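Side-chain contacts in BtGH115A (Bacteroides thetaiotaomicron, PDB 5BY3), which acts as a family GH115 4-O-methyl-alpha-glucuronidase with specificity for decorated arabinogalactans: residues A[92-97]-A[161-166]; A[363-368]-A[375-380]. All coordinates share one frame; numbering follows the deposited sequence.

Contact 1: residues A[92-97]-A[161-166]; sequences KKQAFM and EYRGIF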
ATOM      1  N   LYS A  92      22.921  -3.812  16.864  1.00 80.74           N
ATOM      2  CA  LYS A  92      21.845  -4.359  16.002  1.00 79.93           C
ATOM      3  C   LYS A  92      20.658  -3.383  15.853  1.00 76.41           C
ATOM      4  O   LYS A  92      20.411  -2.558  16.736  1.00 73.50           O
ATOM      5  CB  LYS A  92      21.359  -5.705  16.552  1.00 71.76           C
ATOM      6  CG  LYS A  92      21.178  -6.760  15.491  1.00 70.37           C
ATOM      7  CD  LYS A  92      20.395  -7.940  16.023  1.00 71.61           C
ATOM      8  CE  LYS A  92      19.960  -8.837  14.871  1.00 82.93           C
ATOM      9  NZ  LYS A  92      19.137  -9.996  15.315  1.00 92.15           N
ATOM     10  N   LYS A  93      19.926  -3.477  14.746  1.00 71.74           N
ATOM     11  CA  LYS A  93      18.967  -2.418  14.393  1.00 73.46           C
ATOM     12  C   LYS A  93      17.499  -2.703  14.795  1.00 65.47           C
ATOM     13  O   LYS A  93      16.932  -3.722  14.416  1.00 59.46           O
ATOM     14  CB  LYS A  93      19.094  -2.041  12.901  1.00 84.74           C
ATOM     15  CG  LYS A  93      18.919  -3.191  11.886  1.00 91.50           C
ATOM     16  CD  LYS A  93      18.171  -2.716  10.632  1.00 87.69           C
ATOM     17  CE  LYS A  93      18.026  -3.805   9.578  1.00 88.14           C
ATOM     18  NZ  LYS A  93      16.799  -3.635   8.747  1.00 83.77           N
ATOM     19  N   GLN A  94      16.920  -1.799  15.591  1.00 61.98           N
ATOM     20  CA  GLN A  94      15.469  -1.747  15.918  1.00 51.86           C
ATOM     21  C   GLN A  94      14.919  -3.087  16.459  1.00 53.26           C
ATOM     22  O   GLN A  94      13.834  -3.554  16.053  1.00 51.56           O
ATOM     23  CB  GLN A  94      14.657  -1.268  14.694  1.00 49.97           C
ATOM     24  CG  GLN A  94      15.024   0.088  14.122  1.00 47.68           C
ATOM     25  CD  GLN A  94      14.320   0.359  12.795  1.00 53.03           C
ATOM     26  OE1 GLN A  94      13.111   0.167  12.676  1.00 48.78           O
ATOM     27  NE2 GLN A  94      15.084   0.788  11.781  1.00 48.35           N
ATOM     28  N   ALA A  95      15.693  -3.715  17.339  1.00 49.94           N
ATOM     29  CA  ALA A  95      15.473  -5.110  17.712  1.00 50.14           C
ATOM     30  C   ALA A  95      15.137  -5.269  19.179  1.00 46.57           C
ATOM     31  O   ALA A  95      15.448  -4.390  19.974  1.00 51.94           O
ATOM     32  CB  ALA A  95      16.672  -5.976  17.329  1.00 46.42           C
ATOM     33  N   PHE A  96      14.465  -6.372  19.514  1.00 40.68           N
ATOM     34  CA  PHE A  96      14.115  -6.681  20.884  1.00 39.44           C
ATOM     35  C   PHE A  96      14.129  -8.167  21.154  1.00 40.97           C
ATOM     36  O   PHE A  96      13.908  -8.989  20.230  1.00 44.47           O
ATOM     37  CB  PHE A  96      12.771  -6.066  21.290  1.00 38.52           C
ATOM     38  CG  PHE A  96      11.580  -6.623  20.530  1.00 36.57           C
ATOM     39  CD1 PHE A  96      10.955  -7.781  20.944  1.00 34.67           C
ATOM     40  CD2 PHE A  96      11.053  -5.937  19.441  1.00 40.75           C
ATOM     41  CE1 PHE A  96       9.859  -8.284  20.256  1.00 41.28           C
ATOM     42  CE2 PHE A  96       9.933  -6.419  18.746  1.00 40.46           C
ATOM     43  CZ  PHE A  96       9.349  -7.600  19.148  1.00 43.03           C
HETATM   44  N   MSE A  97      14.391  -8.465  22.430  1.00 43.36           N
HETATM   45  CA  MSE A  97      14.285  -9.768  23.048  1.00 49.09           C
HETATM   46  C   MSE A  97      13.223  -9.689  24.115  1.00 53.90           C
HETATM   47  O   MSE A  97      13.184  -8.747  24.938  1.00 50.73           O
HETATM   48  CB  MSE A  97      15.584 -10.062  23.757  1.00 54.19           C
HETATM   49  CG  MSE A  97      16.493 -10.917  22.891  1.00 76.62           C
HETATM   50 SE   MSE A  97      17.806 -11.718  24.111  1.00 92.08          SE
HETATM   51  CE  MSE A  97      18.512 -13.210  23.024  1.00 85.53           C
ATOM     52  N   GLU A 161      14.374  -1.376   6.863  1.00 46.19           N
ATOM     53  CA  GLU A 161      14.925  -0.434   7.866  1.00 45.43           C
ATOM     54  C   GLU A 161      14.024   0.792   8.139  1.00 41.09           C
ATOM     55  O   GLU A 161      13.832   1.185   9.310  1.00 34.75           O
ATOM     56  CB  GLU A 161      16.379  -0.005   7.553  1.00 46.11           C
ATOM     57  CG  GLU A 161      17.131   0.388   8.827  1.00 51.94           C
ATOM     58  CD  GLU A 161      18.489   1.068   8.650  1.00 54.92           C
ATOM     59  OE1 GLU A 161      18.977   1.221   7.515  1.00 56.03           O
ATOM     60  OE2 GLU A 161      19.082   1.453   9.688  1.00 61.16           O
ATOM     61  N   TYR A 162      13.470   1.361   7.071  1.00 36.67           N
ATOM     62  CA  TYR A 162      12.498   2.435   7.208  1.00 41.36           C
ATOM     63  C   TYR A 162      11.170   2.054   6.546  1.00 45.72           C
ATOM     64  O   TYR A 162      11.128   1.676   5.360  1.00 43.46           O
ATOM     65  CB  TYR A 162      13.034   3.738   6.621  1.00 43.33           C
ATOM     66  CG  TYR A 162      14.159   4.286   7.442  1.00 48.30           C
ATOM     67  CD1 TYR A 162      13.898   5.094   8.549  1.00 50.37           C
ATOM     68  CD2 TYR A 162      15.490   3.958   7.154  1.00 50.29           C
ATOM     69  CE1 TYR A 162      14.932   5.607   9.324  1.00 50.69           C
ATOM     70  CE2 TYR A 162      16.530   4.454   7.926  1.00 51.72           C
ATOM     71  CZ  TYR A 162      16.236   5.284   9.001  1.00 50.94           C
ATOM     72  OH  TYR A 162      17.239   5.784   9.765  1.00 51.64           O
ATOM     73  N   ARG A 163      10.081   2.145   7.316  1.00 44.29           N
ATOM     74  CA  ARG A 163       8.791   1.762   6.765  1.00 42.86           C
ATOM     75  C   ARG A 163       7.734   2.698   7.249  1.00 40.54           C
ATOM     76  O   ARG A 163       7.686   3.113   8.402  1.00 42.65           O
ATOM     77  CB  ARG A 163       8.479   0.283   7.029  1.00 41.85           C
ATOM     78  CG  ARG A 163       8.741  -0.110   8.444  1.00 41.92           C
ATOM     79  CD  ARG A 163       9.484  -1.417   8.729  1.00 36.83           C
ATOM     80  NE  ARG A 163       9.489  -1.354  10.197  1.00 36.83           N
ATOM     81  CZ  ARG A 163      10.463  -0.817  10.941  1.00 41.78           C
ATOM     82  NH1 ARG A 163      11.623  -0.415  10.388  1.00 42.99           N
ATOM     83  NH2 ARG A 163      10.302  -0.739  12.257  1.00 39.30           N
ATOM     84  N   GLY A 164       6.884   3.079   6.339  1.00 38.97           N
ATOM     85  CA  GLY A 164       6.006   4.147   6.712  1.00 39.79           C
ATOM     86  C   GLY A 164       4.943   4.354   5.704  1.00 39.73           C
ATOM     87  O   GLY A 164       4.867   3.630   4.698  1.00 35.17           O
ATOM     88  N   ILE A 165       4.138   5.374   5.987  1.00 41.18           N
ATOM     89  CA  ILE A 165       3.022   5.731   5.153  1.00 38.65           C
ATOM     90  C   ILE A 165       3.102   7.184   4.756  1.00 38.86           C
ATOM     91  O   ILE A 165       3.734   7.998   5.423  1.00 46.82           O
ATOM     92  CB  ILE A 165       1.671   5.460   5.891  1.00 42.81           C
ATOM     93  CG1 ILE A 165       1.415   6.508   7.006  1.00 37.79           C
ATOM     94  CG2 ILE A 165       1.593   3.991   6.360  1.00 34.18           C
ATOM     95  CD1 ILE A 165       0.032   6.450   7.639  1.00 37.25           C
ATOM     96  N   PHE A 166       2.396   7.495   3.687  1.00 37.00           N
ATOM     97  CA  PHE A 166       2.193   8.824   3.192  1.00 35.45           C
ATOM     98  C   PHE A 166       0.666   9.160   3.163  1.00 35.60           C
ATOM     99  O   PHE A 166      -0.049   8.614   2.341  1.00 35.60           O
ATOM    100  CB  PHE A 166       2.868   8.872   1.774  1.00 35.95           C
ATOM    101  CG  PHE A 166       2.654  10.167   0.996  1.00 33.92           C
ATOM    102  CD1 PHE A 166       2.436  11.400   1.644  1.00 33.90           C
ATOM    103  CD2 PHE A 166       2.692  10.149  -0.405  1.00 31.55           C
ATOM    104  CE1 PHE A 166       2.241  12.576   0.916  1.00 32.15           C
ATOM    105  CE2 PHE A 166       2.501  11.319  -1.134  1.00 32.78           C
ATOM    106  CZ  PHE A 166       2.303  12.544  -0.468  1.00 31.97           C
TER

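Contact 2: residues A[363-368]-A[375-380]; sequences LMWCDD and HFPTAE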
ATOM      1  N   LEU A 363      18.419   5.458  -2.764  1.00 40.94           N
ATOM      2  CA  LEU A 363      17.698   5.656  -4.037  1.00 43.88           C
ATOM      3  C   LEU A 363      16.271   5.068  -3.934  1.00 47.30           C
ATOM      4  O   LEU A 363      16.097   3.860  -3.707  1.00 45.08           O
ATOM      5  CB  LEU A 363      18.445   5.017  -5.202  1.00 42.94           C
ATOM      6  CG  LEU A 363      19.861   5.483  -5.599  1.00 47.12           C
ATOM      7  CD1 LEU A 363      20.352   4.636  -6.751  1.00 40.54           C
ATOM      8  CD2 LEU A 363      19.943   6.957  -5.990  1.00 45.62           C
HETATM    9  N   MSE A 364      15.251   5.898  -4.119  1.00 45.71           N
HETATM   10  CA  MSE A 364      13.885   5.386  -3.947  1.00 54.03           C
HETATM   11  C   MSE A 364      13.121   5.136  -5.232  1.00 52.83           C
HETATM   12  O   MSE A 364      12.604   6.045  -5.875  1.00 56.40           O
HETATM   13  CB  MSE A 364      13.068   6.208  -2.961  1.00 54.02           C
HETATM   14  CG  MSE A 364      11.975   5.307  -2.394  1.00 56.96           C
HETATM   15 SE   MSE A 364      10.780   6.474  -1.378  1.00 56.59          SE
HETATM   16  CE  MSE A 364      11.371   5.595   0.255  1.00 47.28           C
ATOM     17  N   TRP A 365      12.991   3.870  -5.580  1.00 52.08           N
ATOM     18  CA  TRP A 365      12.229   3.508  -6.766  1.00 53.37           C
ATOM     19  C   TRP A 365      10.719   3.661  -6.548  1.00 51.03           C
ATOM     20  O   TRP A 365      10.231   3.706  -5.404  1.00 48.58           O
ATOM     21  CB  TRP A 365      12.657   2.118  -7.239  1.00 51.05           C
ATOM     22  CG  TRP A 365      14.163   2.026  -7.245  1.00 51.96           C
ATOM     23  CD1 TRP A 365      14.955   1.227  -6.455  1.00 48.48           C
ATOM     24  CD2 TRP A 365      15.059   2.823  -8.037  1.00 51.79           C
ATOM     25  NE1 TRP A 365      16.286   1.451  -6.729  1.00 49.08           N
ATOM     26  CE2 TRP A 365      16.381   2.425  -7.696  1.00 54.63           C
ATOM     27  CE3 TRP A 365      14.875   3.817  -9.010  1.00 43.77           C
ATOM     28  CZ2 TRP A 365      17.509   2.988  -8.303  1.00 48.93           C
ATOM     29  CZ3 TRP A 365      16.008   4.380  -9.612  1.00 47.41           C
ATOM     30  CH2 TRP A 365      17.294   3.970  -9.252  1.00 45.03           C
ATOM     31  N   CYS A 366       9.999   3.785  -7.655  1.00 43.18           N
ATOM     32  CA  CYS A 366       8.577   4.067  -7.609  1.00 43.64           C
ATOM     33  C   CYS A 366       7.758   3.058  -8.385  1.00 45.25           C
ATOM     34  O   CYS A 366       8.225   2.538  -9.387  1.00 37.76           O
ATOM     35  CB  CYS A 366       8.336   5.455  -8.166  1.00 44.39           C
ATOM     36  SG  CYS A 366       8.984   6.650  -7.011  1.00 49.19           S
ATOM     37  N   ASP A 367       6.539   2.775  -7.915  1.00 44.61           N
ATOM     38  CA  ASP A 367       5.603   1.984  -8.710  1.00 41.01           C
ATOM     39  C   ASP A 367       4.941   2.941  -9.708  1.00 38.82           C
ATOM     40  O   ASP A 367       5.199   4.121  -9.635  1.00 35.45           O
ATOM     41  CB  ASP A 367       4.594   1.270  -7.808  1.00 45.83           C
ATOM     42  CG  ASP A 367       3.472   2.200  -7.283  1.00 47.78           C
ATOM     43  OD1 ASP A 367       3.428   3.435  -7.559  1.00 46.96           O
ATOM     44  OD2 ASP A 367       2.601   1.660  -6.592  1.00 46.95           O
ATOM     45  N   ASP A 368       4.087   2.439 -10.612  1.00 37.61           N
ATOM     46  CA  ASP A 368       3.499   3.260 -11.671  1.00 32.54           C
ATOM     47  C   ASP A 368       2.127   3.804 -11.240  1.00 35.47           C
ATOM     48  O   ASP A 368       1.269   4.103 -12.065  1.00 34.63           O
ATOM     49  CB  ASP A 368       3.387   2.421 -12.944  1.00 32.33           C
ATOM     50  CG  ASP A 368       2.426   1.201 -12.800  1.00 38.60           C
ATOM     51  OD1 ASP A 368       1.938   0.881 -11.686  1.00 36.98           O
ATOM     52  OD2 ASP A 368       2.142   0.561 -13.838  1.00 42.11           O
ATOM     53  N   HIS A 375      11.118   0.246 -11.480  1.00 47.64           N
ATOM     54  CA  HIS A 375      12.537  -0.062 -11.573  1.00 46.88           C
ATOM     55  C   HIS A 375      13.070  -0.834 -10.394  1.00 44.34           C
ATOM     56  O   HIS A 375      12.854  -0.457  -9.230  1.00 43.13           O
ATOM     57  CB  HIS A 375      13.381   1.208 -11.817  1.00 49.92           C
ATOM     58  CG  HIS A 375      14.838   0.927 -11.983  1.00 53.16           C
ATOM     59  ND1 HIS A 375      15.409   0.692 -13.213  1.00 53.11           N
ATOM     60  CD2 HIS A 375      15.831   0.789 -11.069  1.00 54.26           C
ATOM     61  CE1 HIS A 375      16.697   0.442 -13.052  1.00 54.72           C
ATOM     62  NE2 HIS A 375      16.976   0.483 -11.761  1.00 52.60           N
ATOM     63  N   PHE A 376      13.776  -1.907 -10.733  1.00 44.09           N
ATOM     64  CA  PHE A 376      14.535  -2.739  -9.796  1.00 50.37           C
ATOM     65  C   PHE A 376      16.056  -2.481  -9.894  1.00 50.60           C
ATOM     66  O   PHE A 376      16.583  -2.353 -11.011  1.00 56.31           O
ATOM     67  CB  PHE A 376      14.201  -4.211 -10.044  1.00 44.87           C
ATOM     68  CG  PHE A 376      12.777  -4.551  -9.754  1.00 47.82           C
ATOM     69  CD1 PHE A 376      11.795  -4.427 -10.753  1.00 49.12           C
ATOM     70  CD2 PHE A 376      12.390  -4.960  -8.460  1.00 45.77           C
ATOM     71  CE1 PHE A 376      10.456  -4.722 -10.473  1.00 46.87           C
ATOM     72  CE2 PHE A 376      11.058  -5.235  -8.182  1.00 47.30           C
ATOM     73  CZ  PHE A 376      10.092  -5.139  -9.200  1.00 44.80           C
ATOM     74  N   PRO A 377      16.759  -2.414  -8.730  1.00 55.30           N
ATOM     75  CA  PRO A 377      18.168  -1.977  -8.693  1.00 55.56           C
ATOM     76  C   PRO A 377      19.060  -2.887  -9.496  1.00 58.67           C
ATOM     77  O   PRO A 377      18.977  -4.118  -9.338  1.00 53.39           O
ATOM     78  CB  PRO A 377      18.555  -2.070  -7.211  1.00 57.61           C
ATOM     79  CG  PRO A 377      17.284  -2.282  -6.465  1.00 55.05           C
ATOM     80  CD  PRO A 377      16.311  -2.906  -7.411  1.00 54.45           C
ATOM     81  N   THR A 378      19.874  -2.280 -10.370  1.00 60.92           N
ATOM     82  CA  THR A 378      20.986  -2.987 -11.021  1.00 64.64           C
ATOM     83  C   THR A 378      22.018  -3.305  -9.939  1.00 70.75           C
ATOM     84  O   THR A 378      22.081  -2.590  -8.917  1.00 79.73           O
ATOM     85  CB  THR A 378      21.664  -2.173 -12.139  1.00 56.72           C
ATOM     86  OG1 THR A 378      22.389  -1.078 -11.563  1.00 59.45           O
ATOM     87  CG2 THR A 378      20.646  -1.671 -13.202  1.00 56.09           C
ATOM     88  N   ALA A 379      22.802  -4.367 -10.170  1.00 71.75           N
ATOM     89  CA  ALA A 379      23.825  -4.884  -9.233  1.00 65.12           C
ATOM     90  C   ALA A 379      24.665  -3.763  -8.668  1.00 56.66           C
ATOM     91  O   ALA A 379      25.007  -3.764  -7.480  1.00 54.51           O
ATOM     92  CB  ALA A 379      24.704  -5.917  -9.920  1.00 69.43           C
ATOM     93  N   GLU A 380      24.929  -2.780  -9.519  1.00 54.40           N
ATOM     94  CA  GLU A 380      25.614  -1.548  -9.125  1.00 67.38           C
ATOM     95  C   GLU A 380      24.827  -0.805  -8.016  1.00 65.34           C
ATOM     96  O   GLU A 380      25.333  -0.674  -6.882  1.00 65.39           O
ATOM     97  CB  GLU A 380      25.938  -0.683 -10.388  1.00 69.04           C
ATOM     98  CG  GLU A 380      26.475   0.748 -10.191  1.00 82.23           C
ATOM     99  CD  GLU A 380      27.441   0.931  -9.013  1.00 90.29           C
ATOM    100  OE1 GLU A 380      28.350   0.090  -8.803  1.00 85.48           O
ATOM    101  OE2 GLU A 380      27.285   1.934  -8.277  1.00 90.48           O
TER

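Contact 1: residues A[92-97]-A[161-166]
Gln-94 and Arg-163 meet through an amide and a guanidinium group that lie nearly coplanar, their side chains running past each other in opposite directions. The arginine grips end-on, with both terminal nitrogens on one oxygen: NH1 lies 2.8 Å and NH2 3.0 Å from Gln-94 OE1. That oxygen sits close to the guanidinium plane, and NH2 reaches it almost in line with the C=O bond, whereas NH1 is tilted out of the carbonyl plane. Neither N-H is very straight, as expected when two donors share an acceptor. The other half of the amide forms a straighter bond, Gln-94 NE2 to Glu-161 O at 2.8 Å with an N-H...O angle of 175°, directed onto a lone pair. The amide is thus used on both its atoms, which fixes its flip. Glu-161 immediately precedes strand 162-166, the first strand of the eight-stranded parallel TIM barrel, and Arg-163 lies near its start, while Gln-94 precedes strand 96-100 of the mixed N-terminal sheet, so the glutamine ties one sheet to the other. With an alanine here, Glu-161 O would probably lose this donor and the Arg-163 guanidinium the acceptor its two nitrogens share, leaving it less firmly fixed. NH1 also bonds to Val-160 O, and Asn-209 ND2 donates to Glu-161 O.

An aliphatic contact flanks the polar ones: Lys-93 CD rests 3.7 Å from Glu-161 CG. With chi1 at 57°, Lys-93 CG is wedged between backbone N and carbonyl carbon, and a bend at chi2 carries the chain on toward Glu-161. The two charged ends do not pair: Lys-93 NZ stays 5.5 Å from Glu-161 OE1 and bonds instead to Pro-158 O, while Glu-161 forms a salt bridge with Lys-428.

Contact 2: residues A[363-368]-A[375-380]
Two first torsions bring Trp-365 and His-375 side by side, pointing the same way: chi1 of -46° holds the Trp-365 indole beside its own backbone N, and chi1 of -177° swings the His-375 imidazole anti to its N. The pair belongs to a beta-alpha-beta unit of the TIM barrel, in which strand 362-366 leads through a loop into helix 379-383 and on to strand 388-393. His-375 and Pro-377 lie on the approach to that helix, and Trp-365 is the strand residue they cover.

The rings form a tilted edge-to-face pair, the histidine edge turned to the indole face, with planes at 51° and a centroid of the six-membered ring 4.5 Å from that of the imidazole. One carbon does most of the touching: His-375 CD2 hangs over the centre of the indole, 3.7 Å from Trp-365 CD2. Leu-363 CB packs against the opposite face, nearer the rim, so the indole is clamped from both sides. Nearer the backbone, the carbonyl of the histidine lies close to the root of the tryptophan, with His-375 O 3.3 Å from Trp-365 CB.

Polar ends are held outside the pair. Trp-365 NE1 donates to Asn-388 OD1 on the next strand, which steadies the rotation of the indole. His-375 NE2 bonds to Glu-381 OE1, and the same oxygen accepts from the backbone N of Thr-378, the N-cap residue, as in one half of a capping box. Along the pyrrole side of the indole, Pro-377 CG completes the packing at 3.9 Å from Trp-365 NE1.

In the fold
Both contacts reach the same parallel sheet, yet they do not touch: their centres are 21 Å apart and their nearest atoms about 6 Å. Strands 162-166 and 362-366, the first and sixth of the barrel in chain order, are separated in it by strands 429-433 and 388-393. Contact 1 binds the N-terminal domain to the amino end of its strand, whereas contact 2 fastens the exit of its strand to the loop that leads into the following helix. TIM-barrel enzymes place their active sites at the carboxyl ends of the strands; Asp-436, which binds nickel together with Leu-404, follows strand 429-433, between the two strands in the sheet order.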